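Side-chain contact in virulence protein vsdE (Salmonella enterica, PDB 5LQ6), which acts as a cysteine hydrolase effector that suppresses host immune responses and influences the virulence of the bacterium: residues S54-N57 and L58-M61. The protein carries 4 engineered substitutions. Residues are numbered along the deposited sequence; the frame is centred on the assembly and turned at random.
Sequences SRDN and LKQM
Asp56 and Gln60, one turn apart near the start of helix 55-65, meet on its outer side: in one of two modelled Gln60 conformers, NE2 lies 2.9 Å from Asp56 OD1 in a weak, bent and tentative hydrogen bond. The aspartate reaches forward because its CG is anti to the backbone N (chi1 -179°), while the glutamine chain folds back at chi2, bringing NE2 weakly onto Asp56 O as well, the carbonyl that already takes Gln60 N at 3.1 Å. The carboxylate and amide planes stand 40° apart. Lys59 NZ, 4.2 Å from Asp56 OD1, stops short of a salt bridge.

The opposite flank is tight. Leu58 packs its branched side chain against Val170, Ile172 and Ile184 of the sheet, and Met61 fits beside helix 76-89, its CG 3.2 Å from Asn57 O. At its N-terminus the helix begins with a capping box: Ser54, whose short hydroxyl suits an N-cap, takes Asn57 N on OG at 2.9 Å, and Asn57 OD1 in turn accepts from Ser54 N at 3.0 Å. Asp56, an acid in the first turn, would probably favour the helix dipole. Capping is consistent with a well-defined helix start, whereas the solvent-facing Asp56-Gln60 side chains add weak bonds.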
loop_
_atom_site.group_PDB
_atom_site.type_symbol
_atom_site.label_atom_id
_atom_site.label_comp_id
_atom_site.label_asym_id
_atom_site.label_seq_id
_atom_site.Cartn_x
_atom_site.Cartn_y
_atom_site.Cartn_z
ATOM N N SER A 54 2.296 16.638 -0.706
ATOM C CA SER A 54 2.693 17.076 0.586
ATOM C C SER A 54 2.321 15.999 1.597
ATOM O O SER A 54 1.502 15.087 1.338
ATOM C CB SER A 54 1.959 18.365 0.946
ATOM O OG SER A 54 0.579 18.137 1.182
ATOM N N ARG A 55 2.867 16.127 2.794
ATOM C CA ARG A 55 2.514 15.212 3.858
ATOM C C ARG A 55 1.040 15.300 4.180
ATOM O O ARG A 55 0.358 14.311 4.427
ATOM C CB ARG A 55 3.398 15.441 5.085
ATOM C CG ARG A 55 3.216 14.401 6.158
ATOM C CD ARG A 55 4.163 14.700 7.300
ATOM N NE ARG A 55 4.111 13.669 8.309
ATOM C CZ ARG A 55 3.281 13.667 9.334
ATOM N NH1 ARG A 55 2.378 14.639 9.486
ATOM N NH2 ARG A 55 3.328 12.670 10.206
ATOM N N ASP A 56 0.502 16.521 4.179
ATOM C CA ASP A 56 -0.897 16.707 4.443
ATOM C C ASP A 56 -1.781 16.072 3.349
ATOM O O ASP A 56 -2.843 15.522 3.641
ATOM C CB ASP A 56 -1.213 18.204 4.500
ATOM C CG ASP A 56 -2.654 18.427 4.807
ATOM O OD1 ASP A 56 -3.030 18.104 5.946
ATOM O OD2 ASP A 56 -3.406 18.825 3.879
ATOM N N ASN A 57 -1.364 16.144 2.105
ATOM C CA ASN A 57 -2.038 15.422 1.027
ATOM C C ASN A 57 -2.145 13.948 1.366
ATOM O O ASN A 57 -3.211 13.327 1.211
ATOM C CB ASN A 57 -1.345 15.545 -0.347
ATOM C CG ASN A 57 -1.352 16.939 -0.960
ATOM O OD1 ASN A 57 -0.439 17.256 -1.719
ATOM N ND2 ASN A 57 -2.381 17.722 -0.701
ATOM N N LEU A 58 -1.019 13.370 1.762
ATOM C CA LEU A 58 -1.025 11.948 2.094
ATOM C C LEU A 58 -1.952 11.594 3.241
ATOM O O LEU A 58 -2.550 10.538 3.252
ATOM C CB LEU A 58 0.402 11.446 2.425
ATOM C CG LEU A 58 1.408 11.458 1.326
ATOM C CD1 LEU A 58 2.728 10.975 1.962
ATOM C CD2 LEU A 58 1.000 10.537 0.192
ATOM N N LYS A 59 -2.041 12.460 4.247
ATOM C CA LYS A 59 -2.966 12.214 5.321
ATOM C C LYS A 59 -4.383 12.143 4.785
ATOM O O LYS A 59 -5.162 11.259 5.154
ATOM C CB LYS A 59 -2.886 13.340 6.379
ATOM C CG LYS A 59 -3.622 13.039 7.651
ATOM C CD LYS A 59 -3.601 14.225 8.611
ATOM C CE LYS A 59 -2.246 14.931 8.637
ATOM N NZ LYS A 59 -2.263 16.074 9.600
ATOM N N GLN A 60 -4.758 13.107 3.942
ATOM C CA GLN A 60 -6.112 13.109 3.425
ATOM C C GLN A 60 -6.396 11.875 2.550
ATOM O O GLN A 60 -7.466 11.309 2.610
ATOM C CB GLN A 60 -6.381 14.391 2.647
ATOM C CG GLN A 60 -6.108 15.730 3.362
ATOM C CD GLN A 60 -6.248 15.753 4.890
ATOM O OE1 GLN A 60 -7.273 15.333 5.479
ATOM N NE2 GLN A 60 -5.215 16.264 5.550
ATOM N N MET A 61 -5.402 11.466 1.777
ATOM C CA MET A 61 -5.541 10.269 0.926
ATOM C C MET A 61 -5.686 9.001 1.754
ATOM O O MET A 61 -6.487 8.111 1.441
ATOM C CB MET A 61 -4.347 10.170 -0.031
ATOM C CG MET A 61 -4.351 11.298 -1.030
ATOM S SD MET A 61 -3.129 11.207 -2.324
ATOM C CE MET A 61 -4.002 10.125 -3.481
#